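Local coordinates for protein anaphase-promoting complex subunit CUT9 (Schizosaccharomyces pombe, PDB 2XPI) that serves as a tetratricopeptide-repeat subunit of the anaphase-promoting complex, the E3 ubiquitin ligase that controls progression through mitosis and G1, at residues M276-K281 / S304-L309; R290-L295 / L309-T314; A326-I331 / L339-L344. All blocks are in the same frame, centred on the assembly; numbering follows the deposited sequence.

Contact 1. Residues M276-K281 / S304-L309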
# COMPACT_ATOMS: atom_id res chain seq x y z
N MET A 276 29.23 10.74 -9.38
CA MET A 276 29.70 12.12 -9.42
C MET A 276 28.63 13.08 -9.96
O MET A 276 28.59 14.24 -9.57
CB MET A 276 31.03 12.21 -10.18
CG MET A 276 32.20 11.57 -9.40
SD MET A 276 33.75 11.45 -10.32
CE MET A 276 33.22 12.34 -11.75
N LEU A 277 27.76 12.60 -10.84
CA LEU A 277 26.69 13.45 -11.36
C LEU A 277 25.70 13.87 -10.28
O LEU A 277 24.95 14.82 -10.48
CB LEU A 277 25.91 12.76 -12.48
CG LEU A 277 26.56 12.41 -13.81
CD1 LEU A 277 25.45 12.11 -14.80
CD2 LEU A 277 27.45 13.53 -14.32
N LYS A 278 25.68 13.15 -9.16
CA LYS A 278 24.76 13.46 -8.06
C LYS A 278 25.29 14.56 -7.14
O LYS A 278 24.58 15.04 -6.26
CB LYS A 278 24.49 12.21 -7.22
CG LYS A 278 23.70 11.13 -7.95
CD LYS A 278 22.54 11.78 -8.69
CE LYS A 278 21.53 10.77 -9.21
NZ LYS A 278 20.29 11.48 -9.65
N LEU A 279 26.54 14.96 -7.38
CA LEU A 279 27.34 15.67 -6.39
C LEU A 279 27.41 17.17 -6.58
O LEU A 279 26.83 17.72 -7.51
CB LEU A 279 28.75 15.11 -6.42
CG LEU A 279 29.09 13.98 -5.45
CD1 LEU A 279 27.86 13.26 -4.93
CD2 LEU A 279 30.06 13.04 -6.14
N ASN A 280 28.15 17.82 -5.68
CA ASN A 280 28.37 19.26 -5.75
C ASN A 280 29.03 19.69 -7.05
O ASN A 280 30.19 19.34 -7.33
CB ASN A 280 29.21 19.75 -4.58
CG ASN A 280 29.28 21.26 -4.52
OD1 ASN A 280 30.11 21.89 -5.20
ND2 ASN A 280 28.39 21.86 -3.73
N LYS A 281 28.30 20.48 -7.83
CA LYS A 281 28.73 20.93 -9.14
C LYS A 281 29.98 21.82 -9.15
O LYS A 281 30.70 21.84 -10.14
CB LYS A 281 27.58 21.67 -9.84
CG LYS A 281 27.23 21.12 -11.20
CD LYS A 281 26.93 19.63 -11.13
CE LYS A 281 25.80 19.35 -10.18
NZ LYS A 281 25.39 17.92 -10.21
N SER A 304 19.49 10.92 -20.93
CA SER A 304 19.24 10.50 -19.54
C SER A 304 18.89 11.71 -18.66
O SER A 304 19.53 12.75 -18.72
CB SER A 304 20.46 9.76 -18.98
OG SER A 304 20.26 9.42 -17.61
N SER A 305 17.85 11.55 -17.86
CA SER A 305 17.41 12.60 -16.96
C SER A 305 18.52 13.03 -15.97
O SER A 305 18.74 14.22 -15.74
CB SER A 305 16.16 12.14 -16.22
OG SER A 305 16.11 12.69 -14.91
N ASP A 306 19.22 12.06 -15.39
CA ASP A 306 20.31 12.33 -14.45
C ASP A 306 21.48 13.10 -15.09
O ASP A 306 22.08 13.96 -14.46
CB ASP A 306 20.81 11.02 -13.81
CG ASP A 306 19.75 10.35 -12.92
OD1 ASP A 306 19.10 11.05 -12.10
OD2 ASP A 306 19.55 9.12 -13.04
N LEU A 307 21.79 12.79 -16.35
CA LEU A 307 22.88 13.47 -17.05
C LEU A 307 22.49 14.90 -17.43
O LEU A 307 23.29 15.83 -17.34
CB LEU A 307 23.28 12.67 -18.29
CG LEU A 307 24.55 12.99 -19.10
CD1 LEU A 307 24.23 13.70 -20.40
CD2 LEU A 307 25.55 13.78 -18.28
N LEU A 308 21.25 15.08 -17.85
CA LEU A 308 20.80 16.39 -18.28
C LEU A 308 20.73 17.32 -17.06
O LEU A 308 20.98 18.53 -17.16
CB LEU A 308 19.46 16.28 -19.01
CG LEU A 308 19.72 15.69 -20.41
CD1 LEU A 308 18.49 15.61 -21.28
CD2 LEU A 308 20.78 16.52 -21.09
N LEU A 309 20.44 16.72 -15.92
CA LEU A 309 20.48 17.43 -14.66
C LEU A 309 21.87 17.89 -14.09
O LEU A 309 21.86 18.92 -13.43
CB LEU A 309 19.65 16.70 -13.61
CG LEU A 309 18.17 17.04 -13.40
CD1 LEU A 309 17.74 16.42 -12.10
CD2 LEU A 309 17.91 18.54 -13.33
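L277 points its CB at helix 305-317 and pushes one branch against the helix backbone: CD1 lies 3.7 Å from L307 CA, with D306 O close by. The isopropyl end of L307 bends round to meet the same methyl. Although the CB of L307 heads away from the loop, CG stands opposite the backbone N (chi1 -169°), and CD2 comes to 3.9 Å from L277 CD1. The L307 side chain also packs on E292 and S296 of helix 285-296. One residue on, K278 starts out across the contact rather than into it, and a bend at chi2 (-45°) followed by two extended torsions carries its amine to D306. The two side chains meet at a slant: K278 NZ reaches D306 OD1 at 2.8 Å in a salt bridge, approaching from above the carboxylate, 63° out of its plane. The other oxygen, OD2, pairs with K109 of the second subunit, so one carboxylate is gripped by two lysines from two subunits. The loop leaves helix 268-276 as a type I turn, closed by L279 N to M276 O at 3.1 Å. It links helices 268-276 and 285-296, within TPR 6, and lies beside the start of helix 305-317 in TPR 7, among the repeats that mediate homodimerization. S304 is the N-cap there, and D306 lies in the first turn, where the helix dipole would probably favour its negative charge. The K278 side chain also touches Y234 and F237 of helix 234-242. K281 folds back over the turn, its NZ donating to L279 O at 3.1 Å in the carbonyl plane, while its chain touches C310, D313 and T314 farther along helix 305-317.

Contact 2. Residues R290-L295 / L309-T314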
# COMPACT_ATOMS: atom_id res chain seq x y z
N ARG A 290 34.98 15.41 -16.98
CA ARG A 290 35.34 14.22 -17.74
C ARG A 290 34.34 13.10 -17.51
O ARG A 290 34.15 12.24 -18.36
CB ARG A 290 36.76 13.76 -17.39
CG ARG A 290 37.07 13.75 -15.92
CD ARG A 290 38.41 13.09 -15.68
NE ARG A 290 38.98 13.48 -14.40
CZ ARG A 290 39.55 14.66 -14.17
NH1 ARG A 290 39.62 15.57 -15.14
NH2 ARG A 290 40.05 14.93 -12.98
N ALA A 291 33.71 13.12 -16.34
CA ALA A 291 32.64 12.20 -16.03
C ALA A 291 31.47 12.50 -16.94
O ALA A 291 30.82 11.59 -17.46
CB ALA A 291 32.21 12.36 -14.60
N GLU A 292 31.22 13.79 -17.12
CA GLU A 292 30.14 14.25 -17.98
C GLU A 292 30.50 13.98 -19.44
O GLU A 292 29.62 13.74 -20.28
CB GLU A 292 29.87 15.74 -17.73
CG GLU A 292 28.55 16.26 -18.30
CD GLU A 292 28.56 16.39 -19.83
OE1 GLU A 292 29.56 16.89 -20.39
OE2 GLU A 292 27.56 15.98 -20.47
N ASP A 293 31.79 14.01 -19.76
CA ASP A 293 32.19 13.73 -21.12
C ASP A 293 32.15 12.23 -21.42
O ASP A 293 31.59 11.80 -22.44
CB ASP A 293 33.58 14.29 -21.40
CG ASP A 293 33.61 15.11 -22.67
OD1 ASP A 293 32.58 15.75 -22.98
OD2 ASP A 293 34.65 15.11 -23.37
N TYR A 294 32.74 11.45 -20.53
CA TYR A 294 32.70 10.00 -20.64
C TYR A 294 31.27 9.50 -20.85
O TYR A 294 31.02 8.71 -21.75
CB TYR A 294 33.31 9.37 -19.40
CG TYR A 294 33.34 7.87 -19.42
CD1 TYR A 294 34.00 7.18 -20.43
CD2 TYR A 294 32.71 7.13 -18.43
CE1 TYR A 294 34.04 5.79 -20.45
CE2 TYR A 294 32.74 5.76 -18.44
CZ TYR A 294 33.40 5.09 -19.45
OH TYR A 294 33.43 3.71 -19.44
N LEU A 295 30.33 9.97 -20.03
CA LEU A 295 28.95 9.51 -20.12
C LEU A 295 28.20 9.98 -21.37
O LEU A 295 27.31 9.28 -21.88
CB LEU A 295 28.17 9.89 -18.86
CG LEU A 295 28.14 8.90 -17.69
CD1 LEU A 295 29.02 7.68 -17.92
CD2 LEU A 295 28.50 9.61 -16.41
N LEU A 309 20.44 16.72 -15.92
CA LEU A 309 20.48 17.43 -14.66
C LEU A 309 21.87 17.89 -14.09
O LEU A 309 21.86 18.92 -13.43
CB LEU A 309 19.65 16.70 -13.61
CG LEU A 309 18.17 17.04 -13.40
CD1 LEU A 309 17.74 16.42 -12.10
CD2 LEU A 309 17.91 18.54 -13.33
N CYS A 310 23.01 17.19 -14.30
CA CYS A 310 24.32 17.83 -13.92
C CYS A 310 24.33 19.13 -14.70
O CYS A 310 24.51 20.18 -14.13
CB CYS A 310 25.67 17.02 -14.16
SG CYS A 310 27.08 18.03 -15.01
N LYS A 311 24.10 19.03 -16.01
CA LYS A 311 24.19 20.18 -16.92
C LYS A 311 23.32 21.34 -16.48
O LYS A 311 23.78 22.46 -16.40
CB LYS A 311 23.77 19.80 -18.33
CG LYS A 311 24.62 18.79 -19.03
CD LYS A 311 23.82 18.24 -20.21
CE LYS A 311 24.48 17.02 -20.83
NZ LYS A 311 25.80 17.38 -21.43
N ALA A 312 22.04 21.05 -16.26
CA ALA A 312 21.06 22.08 -15.99
C ALA A 312 21.43 22.82 -14.71
O ALA A 312 21.36 24.04 -14.64
CB ALA A 312 19.67 21.46 -15.86
N ASP A 313 21.84 22.06 -13.70
CA ASP A 313 22.26 22.62 -12.43
C ASP A 313 23.51 23.45 -12.62
O ASP A 313 23.65 24.50 -12.01
CB ASP A 313 22.54 21.52 -11.42
CG ASP A 313 21.44 21.40 -10.38
OD1 ASP A 313 21.10 22.43 -9.72
OD2 ASP A 313 20.93 20.26 -10.22
N THR A 314 24.42 22.95 -13.45
CA THR A 314 25.63 23.70 -13.75
C THR A 314 25.28 25.01 -14.46
O THR A 314 25.82 26.06 -14.14
CB THR A 314 26.63 22.87 -14.60
OG1 THR A 314 27.03 21.72 -13.86
CG2 THR A 314 27.86 23.69 -14.94
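E292 on helix 285-296 and K311 on helix 305-317 link the two helices by a salt bridge, their side chains crossing at about a right angle. E292 OE2 is the acceptor and K311 NZ the donor. The modelled separation of 2.4 Å between E292 OE2 and K311 NZ is implausibly short, so the pairing is sounder than its length. S296, one turn farther along helix 285-296, hydrogen-bonds through OG to the same E292 OE2, which therefore has two partners. K311 gets its amine there by running extended and then turning at chi4 (-65°), while CB rests near I327 of helix 321-334. Beyond the ion pair the contact is thin: C310 SG lies 4.0 Å from E292 CG, and C310 also meets L277 of the loop between helices 268-276 and 285-296. Some backbone acceptors are met within their own helix: R290 O takes Y294 N at 2.7 Å, and C310 O takes T314 N at 2.9 Å; a further bond from T314 OG1 to C310 O is doubtful because the hydroxyl is crowded in the model. Helix 285-296 of TPR 6 is here set against helix 305-317 of TPR 7, the stacking by which successive repeats build a superhelix. This part of the interface probably relies more on charge pairing than on apolar overlap, with solvent likely to weaken it, since both charged residues are partly exposed.

Contact 3. Residues A326-I331 / L339-L344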
# COMPACT_ATOMS: atom_id res chain seq x y z
N ALA A 326 15.45 25.24 -21.60
CA ALA A 326 15.52 24.38 -22.78
C ALA A 326 15.68 22.91 -22.34
O ALA A 326 14.94 22.04 -22.80
CB ALA A 326 16.65 24.80 -23.67
N ILE A 327 16.63 22.65 -21.45
CA ILE A 327 16.95 21.29 -21.05
C ILE A 327 15.82 20.70 -20.24
O ILE A 327 15.40 19.55 -20.44
CB ILE A 327 18.21 21.25 -20.16
CG1 ILE A 327 19.46 21.24 -21.02
CG2 ILE A 327 18.23 20.01 -19.29
CD1 ILE A 327 20.71 21.39 -20.19
N THR A 328 15.33 21.52 -19.32
CA THR A 328 14.45 21.06 -18.28
C THR A 328 13.04 20.83 -18.83
O THR A 328 12.31 19.95 -18.39
CB THR A 328 14.49 22.09 -17.14
OG1 THR A 328 14.33 21.43 -15.88
CG2 THR A 328 13.44 23.16 -17.32
N THR A 329 12.67 21.61 -19.82
CA THR A 329 11.42 21.42 -20.54
C THR A 329 11.47 20.15 -21.40
O THR A 329 10.48 19.43 -21.51
CB THR A 329 11.13 22.64 -21.44
OG1 THR A 329 10.93 23.81 -20.64
CG2 THR A 329 9.91 22.38 -22.30
N LYS A 330 12.62 19.86 -22.00
CA LYS A 330 12.79 18.64 -22.79
C LYS A 330 12.67 17.39 -21.92
O LYS A 330 12.12 16.38 -22.37
CB LYS A 330 14.14 18.62 -23.51
N ILE A 331 13.20 17.45 -20.71
CA ILE A 331 13.09 16.34 -19.76
C ILE A 331 11.62 16.12 -19.41
O ILE A 331 11.16 14.99 -19.28
CB ILE A 331 13.89 16.60 -18.45
CG1 ILE A 331 15.39 16.74 -18.75
CG2 ILE A 331 13.68 15.49 -17.44
CD1 ILE A 331 16.25 16.76 -17.49
N LEU A 339 10.11 13.95 -11.35
CA LEU A 339 9.77 14.96 -10.36
C LEU A 339 10.98 15.75 -9.87
O LEU A 339 10.85 16.88 -9.40
CB LEU A 339 9.04 14.31 -9.19
CG LEU A 339 7.56 14.65 -9.11
CD1 LEU A 339 7.02 14.95 -10.51
CD2 LEU A 339 6.77 13.55 -8.43
N ASP A 340 12.16 15.15 -9.99
CA ASP A 340 13.40 15.79 -9.58
C ASP A 340 13.70 17.02 -10.42
O ASP A 340 14.52 17.85 -10.05
CB ASP A 340 14.57 14.83 -9.73
CG ASP A 340 14.45 13.61 -8.84
OD1 ASP A 340 14.99 12.56 -9.27
OD2 ASP A 340 13.84 13.69 -7.74
N VAL A 341 13.05 17.12 -11.56
CA VAL A 341 13.36 18.20 -12.47
C VAL A 341 12.72 19.50 -12.00
O VAL A 341 13.14 20.59 -12.40
CB VAL A 341 12.90 17.88 -13.90
CG1 VAL A 341 11.42 18.17 -14.03
CG2 VAL A 341 13.66 18.73 -14.87
N TYR A 342 11.73 19.39 -11.13
CA TYR A 342 10.92 20.57 -10.80
C TYR A 342 11.59 21.76 -10.07
O TYR A 342 11.38 22.90 -10.46
CB TYR A 342 9.58 20.18 -10.16
CG TYR A 342 8.57 19.76 -11.19
CD1 TYR A 342 8.03 20.68 -12.05
CD2 TYR A 342 8.18 18.43 -11.33
CE1 TYR A 342 7.12 20.32 -13.01
CE2 TYR A 342 7.27 18.06 -12.29
CZ TYR A 342 6.74 19.01 -13.12
OH TYR A 342 5.83 18.68 -14.10
N PRO A 343 12.39 21.51 -9.03
CA PRO A 343 13.01 22.68 -8.40
C PRO A 343 13.77 23.61 -9.38
O PRO A 343 13.60 24.84 -9.33
CB PRO A 343 13.96 22.07 -7.40
CG PRO A 343 13.25 20.77 -6.99
CD PRO A 343 12.59 20.27 -8.24
N LEU A 344 14.58 23.01 -10.25
CA LEU A 344 15.33 23.76 -11.25
C LEU A 344 14.39 24.45 -12.24
O LEU A 344 14.60 25.60 -12.65
CB LEU A 344 16.25 22.81 -12.02
CG LEU A 344 17.77 22.90 -11.85
CD1 LEU A 344 18.20 24.24 -11.21
CD2 LEU A 344 18.28 21.73 -11.04
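V341 lays its CG2 methyl over T328 and I331, two residues that follow one another by three along helix 321-334 and so sit on one side of it. CG2 stands opposite the backbone N of V341, which directs it toward helix 321-334. I331 comes alongside it, the two side chains sliding past each other in opposite directions, with I331 CG2 at 4.1 Å from V341 CG2 and I331 CD1 also near. T328 approaches at a slant, hydroxyl foremost: T328 OG1 is modelled 3.0 Å from V341 CG2, a closeness that carries little weight at this resolution. No hydrogen bond joins the two segments, and the meeting is one of methyls and a hydroxyl packed in the interior. V341 turns its other branch elsewhere, CG1 lying 4.2 Å above the plane of the Y342 ring, offset toward its rim, while L332 of helix 321-334 touches V341 as well. I331 in turn leans on L308 of helix 305-317, tying this corner to the first helix of TPR 7. V341 is presented by a type I turn from L339 to Y342, in which Y342 N bonds L339 O at 3.2 Å; N338 OD1 adds weak hydrogen bonds to the backbone N of D340 and V341. P343 and L344 touch the chain of another protein, L344 against a modified side chain, consistent with the part TPR 8 plays, with TPR 10-13, in binding hcn1 and burying its acetyl-methionine. The arrangement is that of a TPR superhelix at a repeat junction: after helix 321-334 of TPR 7 a short connection leads to a turn, whose buried valine packs back on that helix just ahead of helix 342-352 of TPR 8.

How the contacts relate
The three contacts follow the superhelix from TPR 6 to TPR 8. Contacts 1 and 2 are both partly buried, share L309 and bear on helix 305-317, one from the loop of TPR 6 and the other from its second helix; their centres lie about 6 Å apart. Both have a lysine-carboxylate bridge, but contact 1 adds a leucine packed on the helix, while contact 2 adds little beyond the charges. The bridge of contact 1 is extended to the second subunit, whereas that of contact 2 stays within one chain. Contact 3, centred about 12 Å from contact 1, is buried and lacks any cross-segment hydrogen bond. L309, common to contacts 1 and 2, packs on L344 of contact 3.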